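PDB 3VW5: cellobiose 2-epimerase from Ruminococcus albus, which catalyses the reversible epimerization of cellobiose to 4-O-beta-D-glucopyranosyl-D-mannose, acting on an unmodified sugar. Local coordinates for residues A287-R292 against K299-W304; A188-Y193 against D252-V257; A181-I186 against I245-L250. The protein carries 2 engineered substitutions. All coordinates share one frame; numbering follows the deposited sequence.

Interaction 1: residues A287-R292 against K299-W304; sequences ALNNER and KTRVWW
Arg301 reaches from one strand of a beta hairpin to Ala287 and Asn289 on the other, and its guanidinium organises the contact. The hairpin joins strands 287-293 and 296-302 and carries a classic beta bulge, where Asn290 and Glu291 both face Asp298. A bend at chi2 (82°) brings the arginine head back toward the partner strand. The methyl CB of Ala287 then lies over one guanidinium face, offset toward the rim and 3.4 Å from Arg301 NH2, while the Asn289 amide comes to the edge, the two planes 33° apart. Arg301 NH1 donates to Asn289 OD1 at 2.9 Å, through a bond with an N-H...O angle of 140°, and also makes a weak bond to Lys299 O. Replacing Arg301 with an alanine would probably leave Asn289 OD1 without this donor and open a gap beside the Ala287 methyl. Asn289 and Lys299 run alongside each other, pointing the same way, with Asn289 CG 3.7 Å from Lys299 CG; Glu284 takes the Asn289 ND2 bond. Further along, Asn290 lays its amide obliquely on Val302, OD1 standing 3.5 Å from CG2, and its ND2 is held by Asp298. Between the strands a water donates to Leu288 O (3.2 Å) and to Thr300 O (2.6 Å) and accepts from Val302 N at 2.7 Å.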
loop_
_atom_site.group_PDB
_atom_site.type_symbol
_atom_site.label_atom_id
_atom_site.label_comp_id
_atom_site.label_asym_id
_atom_site.label_seq_id
_atom_site.Cartn_x
_atom_site.Cartn_y
_atom_site.Cartn_z
ATOM N N ALA A 287 -0.848 -18.516 -9.566
ATOM C CA ALA A 287 -0.668 -17.080 -9.347
ATOM C C ALA A 287 -2.041 -16.401 -9.251
ATOM O O ALA A 287 -3.068 -16.978 -9.639
ATOM C CB ALA A 287 0.194 -16.445 -10.446
ATOM N N LEU A 288 -2.055 -15.190 -8.702
ATOM C CA LEU A 288 -3.295 -14.461 -8.489
ATOM C C LEU A 288 -3.659 -13.646 -9.725
ATOM O O LEU A 288 -2.839 -12.872 -10.243
ATOM C CB LEU A 288 -3.130 -13.526 -7.295
ATOM C CG LEU A 288 -3.986 -13.706 -6.041
ATOM C CD1 LEU A 288 -4.997 -12.570 -5.928
ATOM C CD2 LEU A 288 -4.671 -15.067 -5.964
ATOM N N ASN A 289 -4.886 -13.806 -10.201
ATOM C CA ASN A 289 -5.399 -12.889 -11.208
ATOM C C ASN A 289 -5.589 -11.480 -10.649
ATOM O O ASN A 289 -5.631 -11.275 -9.434
ATOM C CB ASN A 289 -6.713 -13.404 -11.796
ATOM C CG ASN A 289 -6.531 -14.681 -12.584
ATOM O OD1 ASN A 289 -5.460 -14.934 -13.147
ATOM N ND2 ASN A 289 -7.568 -15.504 -12.613
ATOM N N ASN A 290 -5.715 -10.517 -11.553
ATOM C CA ASN A 290 -5.860 -9.111 -11.192
ATOM C C ASN A 290 -7.275 -8.724 -10.738
ATOM O O ASN A 290 -7.495 -8.349 -9.580
ATOM C CB ASN A 290 -5.421 -8.241 -12.375
ATOM C CG ASN A 290 -5.253 -6.789 -12.004
ATOM O OD1 ASN A 290 -4.878 -6.457 -10.869
ATOM N ND2 ASN A 290 -5.532 -5.903 -12.963
ATOM N N GLU A 291 -8.237 -8.818 -11.650
ATOM C CA GLU A 291 -9.578 -8.329 -11.353
ATOM C C GLU A 291 -10.650 -8.889 -12.275
ATOM O O GLU A 291 -10.368 -9.356 -13.374
ATOM C CB GLU A 291 -9.591 -6.801 -11.459
ATOM C CG GLU A 291 -9.097 -6.311 -12.820
ATOM C CD GLU A 291 -9.355 -4.833 -13.070
ATOM O OE1 GLU A 291 -9.710 -4.475 -14.225
ATOM O OE2 GLU A 291 -9.198 -4.030 -12.122
ATOM N N ARG A 292 -11.890 -8.824 -11.813
ATOM C CA ARG A 292 -13.011 -8.920 -12.722
ATOM C C ARG A 292 -13.618 -7.531 -12.912
ATOM O O ARG A 292 -13.953 -6.863 -11.936
ATOM C CB ARG A 292 -14.071 -9.883 -12.200
ATOM C CG ARG A 292 -15.385 -9.815 -12.993
ATOM C CD ARG A 292 -16.442 -10.678 -12.364
ATOM N NE ARG A 292 -16.981 -10.062 -11.161
ATOM C CZ ARG A 292 -17.850 -9.063 -11.191
ATOM N NH1 ARG A 292 -18.256 -8.587 -12.363
ATOM N NH2 ARG A 292 -18.321 -8.547 -10.066
ATOM N N LYS A 299 -6.401 -11.501 -16.212
ATOM C CA LYS A 299 -5.556 -12.476 -15.555
ATOM C C LYS A 299 -4.099 -12.020 -15.481
ATOM O O LYS A 299 -3.223 -12.772 -15.046
ATOM C CB LYS A 299 -5.676 -13.839 -16.237
ATOM C CG LYS A 299 -7.097 -14.404 -16.268
ATOM C CD LYS A 299 -7.090 -15.821 -16.831
ATOM C CE LYS A 299 -8.496 -16.409 -16.876
ATOM N NZ LYS A 299 -8.610 -17.442 -17.951
ATOM N N THR A 300 -3.841 -10.788 -15.902
ATOM C CA THR A 300 -2.497 -10.220 -15.785
ATOM C C THR A 300 -1.963 -10.337 -14.357
ATOM O O THR A 300 -2.675 -10.043 -13.390
ATOM C CB THR A 300 -2.493 -8.738 -16.164
ATOM O OG1 THR A 300 -2.940 -8.590 -17.512
ATOM C CG2 THR A 300 -1.091 -8.122 -15.995
ATOM N N ARG A 301 -0.711 -10.766 -14.224
ATOM C CA ARG A 301 -0.064 -10.809 -12.915
ATOM C C ARG A 301 0.577 -9.463 -12.614
ATOM O O ARG A 301 1.622 -9.132 -13.170
ATOM C CB ARG A 301 0.977 -11.928 -12.840
ATOM C CG ARG A 301 0.392 -13.334 -12.686
ATOM C CD ARG A 301 -0.065 -13.970 -14.023
ATOM N NE ARG A 301 -0.420 -15.372 -13.804
ATOM C CZ ARG A 301 -1.607 -15.787 -13.367
ATOM N NH1 ARG A 301 -2.581 -14.909 -13.142
ATOM N NH2 ARG A 301 -1.827 -17.081 -13.157
ATOM N N VAL A 302 -0.092 -8.681 -11.762
ATOM C CA VAL A 302 0.405 -7.396 -11.283
ATOM C C VAL A 302 1.267 -7.679 -10.057
ATOM O O VAL A 302 0.876 -8.462 -9.179
ATOM C CB VAL A 302 -0.754 -6.443 -10.921
ATOM C CG1 VAL A 302 -0.226 -5.107 -10.410
ATOM C CG2 VAL A 302 -1.638 -6.204 -12.120
ATOM N N TRP A 303 2.442 -7.053 -9.998
ATOM C CA TRP A 303 3.451 -7.417 -9.001
ATOM C C TRP A 303 2.945 -7.251 -7.550
ATOM O O TRP A 303 3.097 -8.172 -6.736
ATOM C CB TRP A 303 4.754 -6.641 -9.235
ATOM C CG TRP A 303 4.854 -5.394 -8.426
ATOM C CD1 TRP A 303 5.574 -5.219 -7.281
ATOM C CD2 TRP A 303 4.184 -4.151 -8.670
ATOM N NE1 TRP A 303 5.413 -3.939 -6.811
ATOM C CE2 TRP A 303 4.561 -3.266 -7.643
ATOM C CE3 TRP A 303 3.316 -3.700 -9.667
ATOM C CZ2 TRP A 303 4.094 -1.957 -7.578
ATOM C CZ3 TRP A 303 2.859 -2.402 -9.608
ATOM C CH2 TRP A 303 3.245 -1.542 -8.571
ATOM N N TRP A 304 2.335 -6.098 -7.243
ATOM C CA TRP A 304 1.837 -5.832 -5.889
ATOM C C TRP A 304 0.725 -6.776 -5.493
ATOM O O TRP A 304 0.576 -7.112 -4.318
ATOM C CB TRP A 304 1.398 -4.378 -5.685
ATOM C CG TRP A 304 0.099 -3.962 -6.335
ATOM C CD1 TRP A 304 -0.038 -3.267 -7.505
ATOM C CD2 TRP A 304 -1.244 -4.151 -5.828
ATOM N NE1 TRP A 304 -1.366 -3.048 -7.777
ATOM C CE2 TRP A 304 -2.127 -3.568 -6.763
ATOM C CE3 TRP A 304 -1.777 -4.761 -4.685
ATOM C CZ2 TRP A 304 -3.524 -3.569 -6.584
ATOM C CZ3 TRP A 304 -3.166 -4.772 -4.517
ATOM C CH2 TRP A 304 -4.020 -4.175 -5.463
HETATM O O HOH W 1 -2.381 -9.742 -10.865
#

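Interaction 2: residues A188-Y193 against D252-V257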
loop_
_atom_site.group_PDB
_atom_site.type_symbol
_atom_site.label_atom_id
_atom_site.label_comp_id
_atom_site.label_asym_id
_atom_site.label_seq_id
_atom_site.Cartn_x
_atom_site.Cartn_y
_atom_site.Cartn_z
ATOM N N ALA A 188 -2.906 3.503 7.645
ATOM C CA ALA A 188 -2.205 4.624 8.293
ATOM C C ALA A 188 -2.563 4.783 9.769
ATOM O O ALA A 188 -1.678 4.877 10.613
ATOM C CB ALA A 188 -2.443 5.954 7.533
ATOM N N TYR A 189 -3.859 4.830 10.071
ATOM C CA TYR A 189 -4.318 5.060 11.441
ATOM C C TYR A 189 -3.906 3.923 12.357
ATOM O O TYR A 189 -3.578 4.147 13.522
ATOM C CB TYR A 189 -5.832 5.273 11.506
ATOM C CG TYR A 189 -6.272 6.607 10.973
ATOM C CD1 TYR A 189 -7.543 7.103 11.244
ATOM C CD2 TYR A 189 -5.415 7.383 10.199
ATOM C CE1 TYR A 189 -7.956 8.333 10.754
ATOM C CE2 TYR A 189 -5.808 8.621 9.704
ATOM C CZ TYR A 189 -7.086 9.089 9.979
ATOM O OH TYR A 189 -7.494 10.317 9.483
ATOM N N THR A 190 -3.926 2.704 11.829
ATOM C CA THR A 190 -3.379 1.567 12.554
ATOM C C THR A 190 -1.958 1.877 13.010
ATOM O O THR A 190 -1.601 1.603 14.148
ATOM C CB THR A 190 -3.368 0.283 11.704
ATOM O OG1 THR A 190 -4.704 -0.047 11.334
ATOM C CG2 THR A 190 -2.773 -0.877 12.494
ATOM N N GLU A 191 -1.156 2.463 12.130
ATOM C CA GLU A 191 0.256 2.684 12.423
ATOM C C GLU A 191 0.437 3.845 13.397
ATOM O O GLU A 191 1.312 3.801 14.242
ATOM C CB GLU A 191 1.066 2.909 11.125
ATOM C CG GLU A 191 2.589 2.936 11.279
ATOM C CD GLU A 191 3.189 1.567 11.618
ATOM O OE1 GLU A 191 4.441 1.464 11.733
ATOM O OE2 GLU A 191 2.418 0.586 11.766
ATOM N N LEU A 192 -0.388 4.879 13.265
ATOM C CA LEU A 192 -0.362 6.024 14.170
ATOM C C LEU A 192 -0.756 5.579 15.566
ATOM O O LEU A 192 -0.257 6.101 16.545
ATOM C CB LEU A 192 -1.345 7.106 13.721
ATOM C CG LEU A 192 -0.871 8.562 13.774
ATOM C CD1 LEU A 192 -2.063 9.513 13.915
ATOM C CD2 LEU A 192 0.153 8.785 14.872
ATOM N N TYR A 193 -1.666 4.617 15.656
ATOM C CA TYR A 193 -2.114 4.162 16.964
ATOM C C TYR A 193 -1.047 3.265 17.582
ATOM O O TYR A 193 -0.744 3.368 18.764
ATOM C CB TYR A 193 -3.460 3.441 16.865
ATOM C CG TYR A 193 -4.005 2.994 18.192
ATOM C CD1 TYR A 193 -4.758 3.858 18.987
ATOM C CD2 TYR A 193 -3.757 1.719 18.662
ATOM C CE1 TYR A 193 -5.250 3.460 20.205
ATOM C CE2 TYR A 193 -4.244 1.301 19.883
ATOM C CZ TYR A 193 -4.996 2.177 20.654
ATOM O OH TYR A 193 -5.482 1.757 21.881
ATOM N N ASP A 252 -7.122 -7.337 10.000
ATOM C CA ASP A 252 -6.735 -8.128 11.167
ATOM C C ASP A 252 -5.665 -7.376 11.925
ATOM O O ASP A 252 -5.704 -7.289 13.149
ATOM C CB ASP A 252 -6.192 -9.505 10.767
ATOM C CG ASP A 252 -7.287 -10.471 10.348
ATOM O OD1 ASP A 252 -8.466 -10.221 10.674
ATOM O OD2 ASP A 252 -6.966 -11.487 9.691
ATOM N N ARG A 253 -4.709 -6.828 11.179
ATOM C CA ARG A 253 -3.644 -6.026 11.765
ATOM C C ARG A 253 -4.248 -4.906 12.598
ATOM O O ARG A 253 -3.880 -4.729 13.753
ATOM C CB ARG A 253 -2.727 -5.461 10.674
ATOM C CG ARG A 253 -1.681 -4.424 11.128
ATOM C CD ARG A 253 -0.681 -4.985 12.131
ATOM N NE ARG A 253 -0.427 -6.411 11.948
ATOM C CZ ARG A 253 0.566 -6.911 11.207
ATOM N NH1 ARG A 253 1.404 -6.093 10.561
ATOM N NH2 ARG A 253 0.720 -8.237 11.106
ATOM N N ALA A 254 -5.187 -4.165 12.015
ATOM C CA ALA A 254 -5.869 -3.076 12.726
ATOM C C ALA A 254 -6.529 -3.554 14.035
ATOM O O ALA A 254 -6.396 -2.916 15.082
ATOM C CB ALA A 254 -6.898 -2.375 11.810
ATOM N N CYS A 255 -7.234 -4.678 13.964
ATOM C CA CYS A 255 -7.936 -5.217 15.119
ATOM C C CYS A 255 -6.984 -5.701 16.204
ATOM O O CYS A 255 -7.308 -5.635 17.394
ATOM C CB CYS A 255 -8.871 -6.349 14.702
ATOM S SG CYS A 255 -10.266 -5.786 13.734
ATOM N N ASP A 256 -5.822 -6.207 15.796
ATOM C CA ASP A 256 -4.815 -6.684 16.751
ATOM C C ASP A 256 -4.158 -5.513 17.470
ATOM O O ASP A 256 -3.883 -5.591 18.666
ATOM C CB ASP A 256 -3.740 -7.528 16.050
ATOM C CG ASP A 256 -4.253 -8.896 15.637
ATOM O OD1 ASP A 256 -5.309 -9.301 16.172
ATOM O OD2 ASP A 256 -3.613 -9.567 14.789
ATOM N N VAL A 257 -3.912 -4.435 16.727
ATOM C CA VAL A 257 -3.294 -3.246 17.285
ATOM C C VAL A 257 -4.249 -2.515 18.235
ATOM O O VAL A 257 -3.820 -1.915 19.217
ATOM C CB VAL A 257 -2.765 -2.309 16.167
ATOM C CG1 VAL A 257 -2.297 -0.993 16.740
ATOM C CG2 VAL A 257 -1.631 -2.987 15.406
#
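Thr190 points at the facing helix and meets three of its residues: Arg253, Ala254 and Val257. Its two branches divide the work. OG1 lies beside the backbone N (chi1 -61°) and sits on the methyl of Ala254, 3.2 Å from CB, without a hydrogen bond across the interface. CG2, anti to the backbone N, packs against Val257, 3.8 Å from CG2 of that residue, and also brushes CG of Arg253. One turn later Tyr193 joins in. Its ring slides past Val257 in the opposite direction, with Val257 at the ring's edge: Tyr193 CD2 is 3.6 Å from Val257 CG1, and Tyr193 CE2 is 3.3 Å from Val257 O, near the ring plane. Val257 is thus shared, CG2 going to the threonine methyl, and CG1 to the tyrosine ring and also to Thr190 O.

The polar ends of these side chains are tied down outside the contact. Thr190 OG1 bonds to Ile186 O one turn back in its own helix, which fixes the hydroxyl where it meets the alanine methyl. Tyr193 OH is hydrogen-bonded to Glu199, and Arg253 turns its guanidinium to a salt bridge with Glu381 on helix 373-385, while its CG touches the threonine methyl.

Small side chains allow a close approach: Thr190 CA and Ala254 CA are 5.3 Å apart, and the segment axes pass at 9.5 Å, inclined by 25° and running the same way. Nearly parallel neighbours of this kind, each followed in the chain by an antiparallel partner (helix 199-216 and helix 261-281), fit the inner helices of the (alpha/alpha)6 barrel.

Interaction 3: residues A181-I186 against I245-L250; sequences AILHLI and IEATWL
Leu183 and Ala247 bring their CA atoms to 6.7 Å where the segments 181-186 and 245-250 run side by side in the same direction, their axes 10.6 Å apart and inclined by 29°. Leu183 makes most of the side-chain contacts. Its CG is anti to the backbone N (chi1 -163°), which carries both methyls out to the other helix, and each finds a different partner. CD2 rests on Ala247, 3.8 Å from CB, while CD1 meets Leu250 CD2 tip to tip at 3.4 Å, the two leucine side chains crossing at about a right angle. The same CD1 lies over the centre of the His184 ring, 4.1 Å above its plane, so this methyl touches both a ring face of its own helix and a methyl of the next. A looser touch from Ile186 to the Leu250 carbonyl extends the contact by a turn.

Beside it, polar groups come near each other without pairing. Glu246, extended beyond CG, reaches toward His184 and brings OE2 to 3.8 Å from CE1, with ring and carboxylate planes 67° apart; this is a contact and not a hydrogen bond. Each group has its own stronger partner: Glu246 OE2 forms a salt bridge with Arg377, and His184 ND1 bonds to Glu187. Phe114 and Tyr110 bring their rings to that of His184. Tyr373 of helix 373-385 touches both His184 and Glu246, and this gathering of aromatic and charged groups next to a leucine-lined seam is consistent with the inner wall of a six-hairpin helical toroid.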
loop_
_atom_site.group_PDB
_atom_site.type_symbol
_atom_site.label_atom_id
_atom_site.label_comp_id
_atom_site.label_asym_id
_atom_site.label_seq_id
_atom_site.Cartn_x
_atom_site.Cartn_y
_atom_site.Cartn_z
ATOM N N ALA A 181 -9.350 4.228 -0.634
ATOM C CA ALA A 181 -9.049 5.261 0.347
ATOM C C ALA A 181 -9.352 4.797 1.771
ATOM O O ALA A 181 -8.573 5.052 2.689
ATOM C CB ALA A 181 -9.814 6.532 0.029
ATOM N N ILE A 182 -10.482 4.129 1.966
ATOM C CA ILE A 182 -10.846 3.708 3.316
ATOM C C ILE A 182 -9.761 2.771 3.848
ATOM O O ILE A 182 -9.231 2.958 4.946
ATOM C CB ILE A 182 -12.262 3.068 3.371
ATOM C CG1 ILE A 182 -13.327 4.079 2.946
ATOM C CG2 ILE A 182 -12.584 2.556 4.763
ATOM C CD1 ILE A 182 -14.724 3.489 2.867
ATOM N N LEU A 183 -9.413 1.790 3.027
ATOM C CA LEU A 183 -8.397 0.801 3.347
ATOM C C LEU A 183 -7.050 1.436 3.732
ATOM O O LEU A 183 -6.393 1.014 4.697
ATOM C CB LEU A 183 -8.219 -0.129 2.146
ATOM C CG LEU A 183 -7.521 -1.475 2.351
ATOM C CD1 LEU A 183 -6.028 -1.367 2.146
ATOM C CD2 LEU A 183 -7.842 -2.027 3.722
ATOM N N HIS A 184 -6.632 2.447 2.981
ATOM C CA HIS A 184 -5.370 3.098 3.301
ATOM C C HIS A 184 -5.434 4.092 4.475
ATOM O O HIS A 184 -4.417 4.372 5.110
ATOM C CB HIS A 184 -4.684 3.637 2.040
ATOM C CG HIS A 184 -4.166 2.541 1.163
ATOM N ND1 HIS A 184 -3.076 1.768 1.512
ATOM C CD2 HIS A 184 -4.627 2.032 -0.004
ATOM C CE1 HIS A 184 -2.872 0.854 0.585
ATOM N NE2 HIS A 184 -3.796 0.996 -0.351
ATOM N N LEU A 185 -6.627 4.585 4.793
ATOM C CA LEU A 185 -6.833 5.240 6.090
ATOM C C LEU A 185 -6.711 4.213 7.222
ATOM O O LEU A 185 -6.016 4.450 8.212
ATOM C CB LEU A 185 -8.169 5.983 6.153
ATOM C CG LEU A 185 -8.273 7.269 5.325
ATOM C CD1 LEU A 185 -9.707 7.766 5.302
ATOM C CD2 LEU A 185 -7.335 8.376 5.819
ATOM N N ILE A 186 -7.360 3.063 7.080
ATOM C CA ILE A 186 -7.178 2.017 8.079
ATOM C C ILE A 186 -5.684 1.748 8.296
ATOM O O ILE A 186 -5.196 1.753 9.413
ATOM C CB ILE A 186 -7.938 0.730 7.691
ATOM C CG1 ILE A 186 -9.446 0.917 7.903
ATOM C CG2 ILE A 186 -7.425 -0.462 8.463
ATOM C CD1 ILE A 186 -10.315 0.001 7.060
ATOM N N ILE A 245 -7.495 -9.441 -0.969
ATOM C CA ILE A 245 -6.545 -10.211 -0.178
ATOM C C ILE A 245 -5.673 -9.304 0.711
ATOM O O ILE A 245 -5.295 -9.687 1.811
ATOM C CB ILE A 245 -5.683 -11.163 -1.074
ATOM C CG1 ILE A 245 -5.023 -12.257 -0.224
ATOM C CG2 ILE A 245 -4.654 -10.377 -1.868
ATOM C CD1 ILE A 245 -5.976 -12.938 0.751
ATOM N N GLU A 246 -5.370 -8.104 0.240
ATOM C CA GLU A 246 -4.638 -7.128 1.042
ATOM C C GLU A 246 -5.460 -6.642 2.243
ATOM O O GLU A 246 -4.969 -6.579 3.377
ATOM C CB GLU A 246 -4.248 -5.928 0.184
ATOM C CG GLU A 246 -3.356 -4.935 0.884
ATOM C CD GLU A 246 -3.153 -3.679 0.072
ATOM O OE1 GLU A 246 -3.860 -3.508 -0.949
ATOM O OE2 GLU A 246 -2.282 -2.863 0.447
ATOM N N ALA A 247 -6.715 -6.294 1.987
ATOM C CA ALA A 247 -7.599 -5.825 3.042
ATOM C C ALA A 247 -7.729 -6.845 4.171
ATOM O O ALA A 247 -7.801 -6.463 5.336
ATOM C CB ALA A 247 -8.961 -5.455 2.483
ATOM N N THR A 248 -7.735 -8.135 3.840
ATOM C CA THR A 248 -7.913 -9.163 4.871
ATOM C C THR A 248 -6.866 -9.087 5.971
ATOM O O THR A 248 -7.216 -9.051 7.152
ATOM C CB THR A 248 -7.940 -10.592 4.315
ATOM O OG1 THR A 248 -6.672 -10.920 3.713
ATOM C CG2 THR A 248 -9.089 -10.745 3.313
ATOM N N TRP A 249 -5.585 -9.072 5.604
ATOM C CA TRP A 249 -4.552 -9.020 6.639
ATOM C C TRP A 249 -4.392 -7.626 7.263
ATOM O O TRP A 249 -4.065 -7.503 8.434
ATOM C CB TRP A 249 -3.212 -9.585 6.153
ATOM C CG TRP A 249 -2.386 -8.706 5.253
ATOM C CD1 TRP A 249 -2.379 -8.721 3.888
ATOM C CD2 TRP A 249 -1.410 -7.727 5.644
ATOM N NE1 TRP A 249 -1.476 -7.806 3.404
ATOM C CE2 TRP A 249 -0.867 -7.183 4.458
ATOM C CE3 TRP A 249 -0.943 -7.259 6.874
ATOM C CZ2 TRP A 249 0.122 -6.187 4.469
ATOM C CZ3 TRP A 249 0.034 -6.270 6.883
ATOM C CH2 TRP A 249 0.557 -5.742 5.687
ATOM N N LEU A 250 -4.655 -6.589 6.479
ATOM C CA LEU A 250 -4.597 -5.218 6.959
ATOM C C LEU A 250 -5.649 -4.970 8.034
ATOM O O LEU A 250 -5.402 -4.271 9.014
ATOM C CB LEU A 250 -4.818 -4.258 5.797
ATOM C CG LEU A 250 -3.611 -3.441 5.357
ATOM C CD1 LEU A 250 -2.326 -4.137 5.748
ATOM C CD2 LEU A 250 -3.678 -3.153 3.874
#

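Overall arrangement
Interactions 2 and 3 are two levels of one interface, helix 179-196 against helix 241-258, with centres 10 Å apart and directly joined where Ala254 CB lies 3.9 Å from Ile186 CG2. The helices draw together from interaction 3 to interaction 2. Interaction 1 belongs to the hairpin that leads into the next inner helix, 303-318. It touches interaction 3 through Trp304 CZ3, 3.8 Å from Glu246 OE1, their centres being about 18 Å apart, whereas its nearest atoms stay about 15 Å from interaction 2. Trp304 also stacks on His374. In this family the sugar probably binds in the central cleft of the barrel, and the Trp304-Glu246 contact may lie near it.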